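Local atomic coordinates of tRNA (adenine(22)-N(1))-methyltransferase (Bacillus subtilis, PDB entry 6Q56), a protein that transfers a methyl group from S-adenosyl-L-methionine to N1 of adenosine 22 in tRNA, yielding N(1)-methyladenosine at that position. Residues L10-E15 / D142-E147; A21-I26 / A31-Y36; A48-D53 / L57-Q62; L120-N123 / H128-E131. The protein carries 2 engineered substitutions. One frame throughout, in Å; residues are numbered along the deposited sequence.

Contact 1 of 4, residues L10-E15 / D142-E147; sequences LQTVAE and DEVILE
A small surface contact joins the N-terminal helix 8-14 to strand 139-148, which forms one margin of the central sheet, and a single residue, Thr-12, supplies the whole helical side of it. Both branches of this threonine are used, each meeting a different side chain of the strand tip to tip. The methyl CG2, anti to the backbone N, ends 3.4 Å from CG1 of Val-144, which is close for two carbons. Val-144 CG1, set between its own backbone N and carbonyl carbon (chi1 57°), is the branch that meets it. The hydroxyl branch turns to the next residue of the strand on the same face, where Thr-12 OG1 comes within 3.4 Å of Leu-146 CD1. That approach is van der Waals in kind: the polar need of OG1 is met chiefly by the carbonyl oxygen of Lys-8 one turn back in the helix, with a weak bond to the hydroxyl of Tyr-153 besides. The backbones stay well apart, Thr-12 CA lying 8.3 Å from Val-144 CA, so the side chains alone close the distance. Beneath them runs strand 151-159, hydrogen-bonded to strand 139-148, and its Val-155 touches both Thr-12 and Val-144. Val-13 packs instead on Thr-92 of strand 90-96, while Ile-145, on the other face of the margin strand, meets helices 180-185 and 188-210.

Contact 2 of 4, residues A21-I26 / A31-Y36; sequences AVMADI and AYLPSY. Engineered in segment 31-36: Ser-35 (natural residue Cys).
The first strand and the following helix of a beta-alpha-beta unit meet here, strand 21-26 running almost antiparallel to the helical residues 32-36, at 165°, with the axes of the two segments 8.7 Å apart. Met-23 and Asp-25, two residues apart on one face of the strand, both press on Pro-34 in the first turn of the helix, and each crosses it at about a right angle. Met-23 SD lies 4.0 Å from Pro-34 CA, and the bend at chi3 (-50°) turns CE over the helix, 4.2 Å from Pro-34 CB. Asp-25 has CG anti to the backbone N (chi1 -171°), and this extends the carboxylate straight at the helix: OD2 sits 3.2 Å from Pro-34 CD and 3.6 Å from Leu-33 CD2. The buried acid still has polar mates, for OD2 bonds the hydroxyl of Ser-28 in the connecting loop and OD1 that of Thr-92 on the neighbouring strand. With an alanine in place of Asp-25, the hydroxyls of Ser-28 and Thr-92 would probably lose this partner and a gap would be likely to open beside Pro-34 and Leu-33. Within the helix, N and OG of the engineered Ser-35 reach Ala-31 O from opposite faces of its plane, OG at 2.8 Å from that O. A strand, a short loop and a returning helix of this kind form the opening unit of the Rossmann-like class I methyltransferase fold.

Contact 3 of 4, residues A48-D53 / L57-Q62; sequences AGEITD and LSAKRQ
Leu-57 leans back on the carbonyl of Asp-53, one turn earlier in the helix, through CB, CG and one of its two methyls. Its CB lies 3.6 Å from Asp-53 O, CG follows at 3.9 Å from the same oxygen, and the branch methyl CD1 folds over to only 3.1 Å from Asp-53 O. That oxygen is at the same time gripped by the backbone: Leu-57 N donates to Asp-53 O at 2.9 Å in a nearly straight bond (176°), closing the first turn of helix 53-65. The methyl therefore covers a carbonyl that already has its partner. Deeper in, Glu-50 at the end of the strand bends at chi2 (-74°), bringing its CG 4.1 Å and its OE2 4.0 Å from the methyl CB of Ala-59. In class I methyltransferases an acidic residue at the end of the second strand commonly holds the cofactor ribose; Glu-50 occupies a consistent position, though no cofactor is bound here. Around the contact, Gln-76, at the end of strand 72-76, donates its NE2 to Asp-53 OD1 and to the carbonyl of Ile-51, while Ala-48 and Glu-50 are hydrogen-bonded through their backbones to Arg-75 of that strand, which forms the other margin of the sheet.

Contact 4 of 4, residues L120-N123 / H128-E131; sequences LQPN and HIRE. With NI (nickel (II) ion), chain E.
Ile-129 makes the apolar part of the contact, meeting two residues of strand 117-122 that share one face. Its CD1 reaches the ring of Pro-122, 3.7 Å from CB and 3.8 Å from CG, and passes 4.0 Å from Leu-120 CB. The extended chain of the isoleucine (chi2 180°) carries that methyl to the strand. Its CG2 also faces Leu-120 CD1, but the modelled separation is too short to be trusted in detail. The core so formed belongs to the Rossmann-like methyltransferase sheet: strand 117-122 is the last of its parallel strands, and helix 127-135 covers it beside helix 98-107, whose Ile-101 touches both Leu-120 and Ile-129. Polar bonds gather on the reverse face, where Gln-121 NE2 donates to Asn-123 OD1 at 3.3 Å from above the carbonyl plane, while Gln-121 OE1 accepts from Gly-95 N and Arg-9. On the helix, Arg-130 forms a salt bridge with Glu-143 through NE and gives NH1 to the carbonyl of Met-176. The metal is held by the same helix: His-128 NE2 binds nickel (II) at 1.9 Å, a water in the plane of the ring, at its edge, is a second ligand, and His-125 ND1 supplies a third.

In the fold
All four contacts pack helices on one seven-stranded sheet. Contact 1 joins segments whose nearer ends are 127 residues apart, and the other three are nested inside the loop it closes, in the order 2, 3, 4. Contacts 2 and 3 are consecutive beta-alpha-beta halves with centres about 12 Å apart, linked by Asp-25 O and Gly-49 N on adjacent strands. Contacts 1 and 2 touch where helix 8-14 meets Leu-33 and Tyr-36; contacts 1 and 4, about 13 Å apart between centres, abut through Val-13 and Gln-121. Contacts 1 and 3, about 24 Å apart between centres, lie toward opposite margins. Helix 8-14 thus reaches both helix 32-39, beside the parallel strands, and the antiparallel margin strand 139-148.

Contact 1 of 4, residues L10-E15 / D142-E147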
loop_
_atom_site.group_PDB
_atom_site.type_symbol
_atom_site.label_atom_id
_atom_site.label_comp_id
_atom_site.label_asym_id
_atom_site.label_seq_id
_atom_site.Cartn_x
_atom_site.Cartn_y
_atom_site.Cartn_z
ATOM N N LEU A 10 9.245 0.130 6.439
ATOM C CA LEU A 10 9.462 1.432 5.826
ATOM C C LEU A 10 10.772 1.473 5.053
ATOM O O LEU A 10 10.919 2.237 4.113
ATOM C CB LEU A 10 9.406 2.538 6.872
ATOM C CG LEU A 10 8.045 2.700 7.543
ATOM C CD1 LEU A 10 7.964 4.007 8.310
ATOM C CD2 LEU A 10 6.933 2.623 6.517
ATOM N N GLN A 11 11.718 0.634 5.449
ATOM C CA GLN A 11 12.989 0.560 4.761
ATOM C C GLN A 11 12.678 0.134 3.345
ATOM O O GLN A 11 13.180 0.702 2.384
ATOM C CB GLN A 11 13.909 -0.458 5.420
ATOM C CG GLN A 11 15.314 -0.455 4.856
ATOM C CD GLN A 11 15.931 0.918 4.906
ATOM O OE1 GLN A 11 15.928 1.566 5.944
ATOM N NE2 GLN A 11 16.463 1.370 3.781
ATOM N N THR A 12 11.831 -0.879 3.244
ATOM C CA THR A 12 11.401 -1.421 1.971
ATOM C C THR A 12 10.759 -0.331 1.135
ATOM O O THR A 12 11.044 -0.207 -0.043
ATOM C CB THR A 12 10.413 -2.585 2.166
ATOM O OG1 THR A 12 11.102 -3.709 2.717
ATOM C CG2 THR A 12 9.784 -2.995 0.853
ATOM N N VAL A 13 9.895 0.459 1.753
ATOM C CA VAL A 13 9.217 1.540 1.056
ATOM C C VAL A 13 10.220 2.545 0.509
ATOM O O VAL A 13 10.151 2.935 -0.642
ATOM C CB VAL A 13 8.215 2.256 1.984
ATOM C CG1 VAL A 13 7.667 3.509 1.334
ATOM C CG2 VAL A 13 7.087 1.320 2.369
ATOM N N ALA A 14 11.147 2.958 1.355
ATOM C CA ALA A 14 12.161 3.933 0.978
ATOM C C ALA A 14 12.972 3.532 -0.254
ATOM O O ALA A 14 13.328 4.377 -1.055
ATOM C CB ALA A 14 13.093 4.201 2.151
ATOM N N GLU A 15 13.266 2.248 -0.396
ATOM C CA GLU A 15 14.063 1.770 -1.519
ATOM C C GLU A 15 13.448 2.026 -2.887
ATOM O O GLU A 15 14.149 1.981 -3.886
ATOM C CB GLU A 15 14.352 0.279 -1.377
ATOM C CG GLU A 15 15.108 -0.108 -0.118
ATOM C CD GLU A 15 16.399 0.661 0.072
ATOM O OE1 GLU A 15 17.050 1.007 -0.929
ATOM O OE2 GLU A 15 16.768 0.916 1.233
ATOM N N ASP A 142 6.178 -3.215 -9.357
ATOM C CA ASP A 142 6.778 -4.151 -8.417
ATOM C C ASP A 142 5.956 -4.280 -7.155
ATOM O O ASP A 142 5.200 -3.393 -6.789
ATOM C CB ASP A 142 8.214 -3.775 -8.061
ATOM C CG ASP A 142 9.003 -4.953 -7.492
ATOM O OD1 ASP A 142 8.514 -6.093 -7.549
ATOM O OD2 ASP A 142 10.115 -4.743 -6.990
ATOM N N GLU A 143 6.133 -5.415 -6.503
ATOM C CA GLU A 143 5.462 -5.733 -5.267
ATOM C C GLU A 143 6.392 -6.552 -4.413
ATOM O O GLU A 143 7.175 -7.338 -4.921
ATOM C CB GLU A 143 4.243 -6.606 -5.512
ATOM C CG GLU A 143 3.079 -5.970 -6.228
ATOM C CD GLU A 143 1.943 -6.953 -6.409
ATOM O OE1 GLU A 143 2.197 -8.080 -6.860
ATOM O OE2 GLU A 143 0.805 -6.598 -6.090
ATOM N N VAL A 144 6.290 -6.379 -3.110
ATOM C CA VAL A 144 7.079 -7.157 -2.186
ATOM C C VAL A 144 6.193 -7.505 -1.007
ATOM O O VAL A 144 5.343 -6.725 -0.609
ATOM C CB VAL A 144 8.337 -6.419 -1.685
ATOM C CG1 VAL A 144 7.975 -5.103 -1.046
ATOM C CG2 VAL A 144 9.077 -7.268 -0.675
ATOM N N ILE A 145 6.391 -8.687 -0.459
ATOM C CA ILE A 145 5.653 -9.096 0.713
ATOM C C ILE A 145 6.676 -9.683 1.650
ATOM O O ILE A 145 7.395 -10.607 1.303
ATOM C CB ILE A 145 4.524 -10.100 0.455
ATOM C CG1 ILE A 145 3.749 -10.307 1.757
ATOM C CG2 ILE A 145 5.080 -11.416 -0.044
ATOM C CD1 ILE A 145 2.451 -11.059 1.624
ATOM N N LEU A 146 6.743 -9.116 2.838
ATOM C CA LEU A 146 7.687 -9.552 3.835
ATOM C C LEU A 146 7.004 -9.573 5.174
ATOM O O LEU A 146 5.891 -9.097 5.311
ATOM C CB LEU A 146 8.848 -8.567 3.887
ATOM C CG LEU A 146 9.581 -8.362 2.566
ATOM C CD1 LEU A 146 10.354 -7.059 2.559
ATOM C CD2 LEU A 146 10.500 -9.532 2.270
ATOM N N GLU A 147 7.680 -10.112 6.173
ATOM C CA GLU A 147 7.114 -10.113 7.504
ATOM C C GLU A 147 8.099 -9.450 8.453
ATOM O O GLU A 147 9.307 -9.479 8.243
ATOM C CB GLU A 147 6.708 -11.514 7.962
ATOM C CG GLU A 147 7.801 -12.362 8.565
ATOM C CD GLU A 147 7.301 -13.747 8.926
ATOM O OE1 GLU A 147 6.071 -13.937 8.983
ATOM O OE2 GLU A 147 8.136 -14.647 9.147
#

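Contact 2 of 4, residues A21-I26 / A31-Y36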
loop_
_atom_site.group_PDB
_atom_site.type_symbol
_atom_site.label_atom_id
_atom_site.label_comp_id
_atom_site.label_asym_id
_atom_site.label_seq_id
_atom_site.Cartn_x
_atom_site.Cartn_y
_atom_site.Cartn_z
ATOM N N ALA A 21 14.251 12.364 -6.181
ATOM C CA ALA A 21 12.825 12.616 -6.179
ATOM C C ALA A 21 12.355 13.468 -5.013
ATOM O O ALA A 21 12.954 13.482 -3.950
ATOM C CB ALA A 21 12.068 11.301 -6.176
ATOM N N VAL A 22 11.260 14.172 -5.232
ATOM C CA VAL A 22 10.636 14.951 -4.192
ATOM C C VAL A 22 9.515 14.016 -3.788
ATOM O O VAL A 22 8.683 13.659 -4.608
ATOM C CB VAL A 22 10.066 16.274 -4.689
ATOM C CG1 VAL A 22 9.230 16.910 -3.605
ATOM C CG2 VAL A 22 11.183 17.198 -5.113
ATOM N N MET A 23 9.510 13.598 -2.535
ATOM C CA MET A 23 8.511 12.665 -2.061
ATOM C C MET A 23 7.556 13.263 -1.063
ATOM O O MET A 23 7.895 14.177 -0.330
ATOM C CB MET A 23 9.208 11.506 -1.373
ATOM C CG MET A 23 10.221 11.981 -0.358
ATOM S SD MET A 23 10.624 10.763 0.886
ATOM C CE MET A 23 8.981 10.291 1.389
ATOM N N ALA A 24 6.357 12.710 -1.044
ATOM C CA ALA A 24 5.336 13.124 -0.117
ATOM C C ALA A 24 4.937 11.890 0.653
ATOM O O ALA A 24 4.489 10.913 0.081
ATOM C CB ALA A 24 4.148 13.719 -0.834
ATOM N N ASP A 25 5.113 11.946 1.960
ATOM C CA ASP A 25 4.762 10.846 2.829
ATOM C C ASP A 25 3.468 11.214 3.521
ATOM O O ASP A 25 3.433 12.095 4.362
ATOM C CB ASP A 25 5.867 10.585 3.845
ATOM C CG ASP A 25 5.647 9.312 4.634
ATOM O OD1 ASP A 25 4.857 8.466 4.191
ATOM O OD2 ASP A 25 6.274 9.163 5.691
ATOM N N ILE A 26 2.401 10.532 3.142
ATOM C CA ILE A 26 1.094 10.779 3.700
ATOM C C ILE A 26 0.928 10.009 5.002
ATOM O O ILE A 26 1.221 8.825 5.070
ATOM C CB ILE A 26 0.010 10.376 2.698
ATOM C CG1 ILE A 26 0.386 10.876 1.306
ATOM C CG2 ILE A 26 -1.341 10.912 3.124
ATOM C CD1 ILE A 26 0.618 12.365 1.227
ATOM N N ALA A 31 7.636 11.563 10.590
ATOM C CA ALA A 31 8.417 12.114 9.500
ATOM C C ALA A 31 9.769 11.430 9.423
ATOM O O ALA A 31 10.708 11.975 8.870
ATOM C CB ALA A 31 8.594 13.609 9.681
ATOM N N TYR A 32 9.856 10.234 9.984
ATOM C CA TYR A 32 11.098 9.482 9.978
ATOM C C TYR A 32 11.479 9.068 8.567
ATOM O O TYR A 32 12.589 9.306 8.127
ATOM C CB TYR A 32 10.989 8.244 10.863
ATOM C CG TYR A 32 10.948 8.536 12.342
ATOM C CD1 TYR A 32 11.701 9.555 12.885
ATOM C CD2 TYR A 32 10.172 7.776 13.197
ATOM C CE1 TYR A 32 11.668 9.823 14.236
ATOM C CE2 TYR A 32 10.136 8.034 14.546
ATOM C CZ TYR A 32 10.889 9.059 15.060
ATOM O OH TYR A 32 10.860 9.323 16.399
ATOM N N LEU A 33 10.545 8.450 7.864
ATOM C CA LEU A 33 10.785 7.991 6.511
ATOM C C LEU A 33 11.307 9.125 5.642
ATOM O O LEU A 33 12.361 9.003 5.034
ATOM C CB LEU A 33 9.511 7.406 5.909
ATOM C CG LEU A 33 9.513 7.152 4.408
ATOM C CD1 LEU A 33 10.563 6.134 4.028
ATOM C CD2 LEU A 33 8.149 6.690 3.954
ATOM N N PRO A 34 10.593 10.242 5.595
ATOM C CA PRO A 34 11.046 11.369 4.776
ATOM C C PRO A 34 12.371 11.946 5.259
ATOM O O PRO A 34 13.187 12.344 4.445
ATOM C CB PRO A 34 9.911 12.395 4.899
ATOM C CG PRO A 34 8.953 11.855 5.896
ATOM C CD PRO A 34 9.193 10.390 6.004
ATOM N N SER A 35 12.587 11.985 6.564
ATOM C CA SER A 35 13.833 12.507 7.095
ATOM C C SER A 35 14.952 11.591 6.643
ATOM O O SER A 35 16.009 12.028 6.219
ATOM C CB SER A 35 13.788 12.564 8.619
ATOM O OG SER A 35 12.974 13.618 9.085
ATOM N N TYR A 36 14.680 10.303 6.744
ATOM C CA TYR A 36 15.625 9.269 6.358
ATOM C C TYR A 36 15.949 9.346 4.875
ATOM O O TYR A 36 17.092 9.170 4.483
ATOM C CB TYR A 36 15.056 7.890 6.694
ATOM C CG TYR A 36 15.857 6.726 6.174
ATOM C CD1 TYR A 36 15.746 6.319 4.861
ATOM C CD2 TYR A 36 16.710 6.027 7.001
ATOM C CE1 TYR A 36 16.466 5.251 4.383
ATOM C CE2 TYR A 36 17.433 4.957 6.533
ATOM C CZ TYR A 36 17.307 4.574 5.225
ATOM O OH TYR A 36 18.031 3.516 4.756
#

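Contact 3 of 4, residues A48-D53 / L57-Q62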
loop_
_atom_site.group_PDB
_atom_site.type_symbol
_atom_site.label_atom_id
_atom_site.label_comp_id
_atom_site.label_asym_id
_atom_site.label_seq_id
_atom_site.Cartn_x
_atom_site.Cartn_y
_atom_site.Cartn_z
ATOM N N ALA A 48 5.729 15.979 4.466
ATOM C CA ALA A 48 5.221 15.033 5.430
ATOM C C ALA A 48 3.857 15.514 5.856
ATOM O O ALA A 48 3.729 16.550 6.483
ATOM C CB ALA A 48 6.152 14.928 6.619
ATOM N N GLY A 49 2.843 14.749 5.497
ATOM C CA GLY A 49 1.477 15.084 5.823
ATOM C C GLY A 49 0.945 14.401 7.062
ATOM O O GLY A 49 1.155 13.222 7.279
ATOM N N GLU A 50 0.246 15.173 7.873
ATOM C CA GLU A 50 -0.349 14.681 9.094
ATOM C C GLU A 50 -1.747 15.255 9.136
ATOM O O GLU A 50 -1.985 16.354 8.658
ATOM C CB GLU A 50 0.456 15.119 10.308
ATOM C CG GLU A 50 1.934 14.809 10.210
ATOM C CD GLU A 50 2.252 13.343 10.384
ATOM O OE1 GLU A 50 1.500 12.645 11.081
ATOM O OE2 GLU A 50 3.265 12.885 9.832
ATOM N N ILE A 51 -2.680 14.514 9.702
ATOM C CA ILE A 51 -4.046 14.982 9.746
ATOM C C ILE A 51 -4.428 15.610 11.078
ATOM O O ILE A 51 -5.155 16.590 11.101
ATOM C CB ILE A 51 -5.016 13.847 9.375
ATOM C CG1 ILE A 51 -6.463 14.325 9.454
ATOM C CG2 ILE A 51 -4.804 12.648 10.272
ATOM C CD1 ILE A 51 -7.424 13.411 8.730
ATOM N N THR A 52 -3.942 15.059 12.182
ATOM C CA THR A 52 -4.282 15.601 13.492
ATOM C C THR A 52 -3.184 16.459 14.118
ATOM O O THR A 52 -2.009 16.299 13.830
ATOM C CB THR A 52 -4.656 14.484 14.477
ATOM O OG1 THR A 52 -3.504 13.703 14.776
ATOM C CG2 THR A 52 -5.716 13.600 13.888
ATOM N N ASP A 53 -3.608 17.368 14.983
ATOM C CA ASP A 53 -2.718 18.296 15.672
ATOM C C ASP A 53 -1.486 17.653 16.290
ATOM O O ASP A 53 -0.378 18.128 16.099
ATOM C CB ASP A 53 -3.475 19.031 16.776
ATOM C CG ASP A 53 -4.414 20.079 16.243
ATOM O OD1 ASP A 53 -4.510 20.240 15.015
ATOM O OD2 ASP A 53 -5.057 20.748 17.067
ATOM N N LEU A 57 2.338 18.475 15.062
ATOM C CA LEU A 57 3.322 19.220 15.821
ATOM C C LEU A 57 4.579 18.400 16.074
ATOM O O LEU A 57 5.676 18.924 16.011
ATOM C CB LEU A 57 2.736 19.713 17.135
ATOM C CG LEU A 57 2.054 21.076 17.047
ATOM C CD1 LEU A 57 0.792 21.011 16.202
ATOM C CD2 LEU A 57 1.743 21.606 18.436
ATOM N N SER A 58 4.412 17.117 16.355
ATOM C CA SER A 58 5.542 16.242 16.630
ATOM C C SER A 58 6.406 15.982 15.398
ATOM O O SER A 58 7.600 15.759 15.512
ATOM C CB SER A 58 5.059 14.911 17.202
ATOM O OG SER A 58 4.575 14.048 16.192
ATOM N N ALA A 59 5.805 16.009 14.219
ATOM C CA ALA A 59 6.559 15.787 13.005
ATOM C C ALA A 59 7.330 17.055 12.690
ATOM O O ALA A 59 8.490 17.017 12.318
ATOM C CB ALA A 59 5.632 15.424 11.865
ATOM N N LYS A 60 6.665 18.184 12.869
ATOM C CA LYS A 60 7.269 19.478 12.620
ATOM C C LYS A 60 8.451 19.675 13.553
ATOM O O LYS A 60 9.458 20.242 13.170
ATOM C CB LYS A 60 6.245 20.594 12.833
ATOM C CG LYS A 60 6.504 21.857 12.039
ATOM C CD LYS A 60 5.306 22.787 12.092
ATOM C CE LYS A 60 5.132 23.383 13.477
ATOM N NZ LYS A 60 3.841 24.107 13.632
ATOM N N ARG A 61 8.318 19.201 14.783
ATOM C CA ARG A 61 9.371 19.347 15.771
ATOM C C ARG A 61 10.554 18.434 15.508
ATOM O O ARG A 61 11.679 18.785 15.815
ATOM C CB ARG A 61 8.828 19.099 17.174
ATOM C CG ARG A 61 8.013 20.257 17.708
ATOM C CD ARG A 61 8.770 21.571 17.594
ATOM N NE ARG A 61 7.888 22.713 17.780
ATOM C CZ ARG A 61 7.670 23.308 18.946
ATOM N NH1 ARG A 61 8.279 22.879 20.041
ATOM N NH2 ARG A 61 6.846 24.339 19.013
ATOM N N GLN A 62 10.302 17.263 14.945
ATOM C CA GLN A 62 11.375 16.343 14.644
ATOM C C GLN A 62 12.174 16.914 13.491
ATOM O O GLN A 62 13.397 16.964 13.538
ATOM C CB GLN A 62 10.826 14.977 14.273
ATOM C CG GLN A 62 11.878 13.891 14.224
ATOM C CD GLN A 62 12.567 13.695 15.557
ATOM O OE1 GLN A 62 12.180 14.285 16.562
ATOM N NE2 GLN A 62 13.602 12.866 15.570
#

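Contact 4 of 4, residues L120-N123 / H128-E131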
loop_
_atom_site.group_PDB
_atom_site.type_symbol
_atom_site.label_atom_id
_atom_site.label_comp_id
_atom_site.label_asym_id
_atom_site.label_seq_id
_atom_site.Cartn_x
_atom_site.Cartn_y
_atom_site.Cartn_z
ATOM N N LEU A 120 2.893 2.269 -2.078
ATOM C CA LEU A 120 1.856 2.033 -1.102
ATOM C C LEU A 120 2.098 0.804 -0.246
ATOM O O LEU A 120 2.366 -0.271 -0.755
ATOM C CB LEU A 120 0.543 1.893 -1.847
ATOM C CG LEU A 120 0.368 2.947 -2.938
ATOM C CD1 LEU A 120 -0.709 2.565 -3.930
ATOM C CD2 LEU A 120 0.070 4.292 -2.313
ATOM N N GLN A 121 1.986 0.982 1.063
ATOM C CA GLN A 121 2.186 -0.106 2.002
ATOM C C GLN A 121 0.937 -0.327 2.837
ATOM O O GLN A 121 0.777 0.248 3.907
ATOM C CB GLN A 121 3.396 0.150 2.898
ATOM C CG GLN A 121 3.762 -1.021 3.788
ATOM C CD GLN A 121 3.049 -0.992 5.119
ATOM O OE1 GLN A 121 3.127 -0.022 5.857
ATOM N NE2 GLN A 121 2.357 -2.065 5.434
ATOM N N PRO A 122 0.037 -1.160 2.348
ATOM C CA PRO A 122 -1.192 -1.433 3.086
ATOM C C PRO A 122 -0.975 -2.447 4.205
ATOM O O PRO A 122 -0.254 -3.416 4.020
ATOM C CB PRO A 122 -2.117 -2.003 2.019
ATOM C CG PRO A 122 -1.211 -2.630 1.030
ATOM C CD PRO A 122 0.072 -1.858 1.056
ATOM N N ASN A 123 -1.655 -2.270 5.323
ATOM C CA ASN A 123 -1.554 -3.227 6.411
ATOM C C ASN A 123 -2.423 -4.456 6.129
ATOM O O ASN A 123 -2.156 -5.535 6.628
ATOM C CB ASN A 123 -1.943 -2.566 7.724
ATOM C CG ASN A 123 -0.886 -1.601 8.212
ATOM O OD1 ASN A 123 0.305 -1.810 7.995
ATOM N ND2 ASN A 123 -1.314 -0.537 8.866
ATOM N N HIS A 128 -7.873 -3.414 -2.481
ATOM C CA HIS A 128 -8.541 -2.142 -2.715
ATOM C C HIS A 128 -7.632 -1.190 -3.484
ATOM O O HIS A 128 -8.093 -0.380 -4.272
ATOM C CB HIS A 128 -8.957 -1.490 -1.398
ATOM C CG HIS A 128 -9.871 -2.325 -0.562
ATOM N ND1 HIS A 128 -11.115 -2.726 -0.989
ATOM C CD2 HIS A 128 -9.732 -2.809 0.693
ATOM C CE1 HIS A 128 -11.697 -3.436 -0.041
ATOM N NE2 HIS A 128 -10.878 -3.503 0.992
ATOM N N ILE A 129 -6.336 -1.294 -3.237
ATOM C CA ILE A 129 -5.364 -0.449 -3.896
ATOM C C ILE A 129 -5.185 -0.880 -5.339
ATOM O O ILE A 129 -5.119 -0.049 -6.230
ATOM C CB ILE A 129 -4.009 -0.481 -3.177
ATOM C CG1 ILE A 129 -4.148 0.078 -1.769
ATOM C CG2 ILE A 129 -2.980 0.320 -3.939
ATOM C CD1 ILE A 129 -2.861 0.073 -0.992
ATOM N N ARG A 130 -5.108 -2.184 -5.566
ATOM C CA ARG A 130 -4.935 -2.700 -6.912
ATOM C C ARG A 130 -6.140 -2.359 -7.781
ATOM O O ARG A 130 -5.994 -2.009 -8.940
ATOM C CB ARG A 130 -4.671 -4.201 -6.898
ATOM C CG ARG A 130 -3.327 -4.567 -6.302
ATOM C CD ARG A 130 -3.003 -6.038 -6.468
ATOM N NE ARG A 130 -1.874 -6.439 -5.644
ATOM C CZ ARG A 130 -1.978 -6.862 -4.393
ATOM N NH1 ARG A 130 -3.158 -6.941 -3.812
ATOM N NH2 ARG A 130 -0.900 -7.200 -3.722
ATOM N N GLU A 131 -7.329 -2.451 -7.210
ATOM C CA GLU A 131 -8.535 -2.135 -7.951
ATOM C C GLU A 131 -8.523 -0.666 -8.340
ATOM O O GLU A 131 -8.862 -0.317 -9.456
ATOM C CB GLU A 131 -9.779 -2.480 -7.140
ATOM C CG GLU A 131 -10.026 -3.972 -7.021
ATOM C CD GLU A 131 -11.272 -4.307 -6.233
ATOM O OE1 GLU A 131 -11.831 -3.405 -5.607
ATOM O OE2 GLU A 131 -11.688 -5.475 -6.239
HETATM NI NI NI E . -10.851 -3.963 2.880
HETATM O O HOH W 1 -12.570 -4.697 2.615
#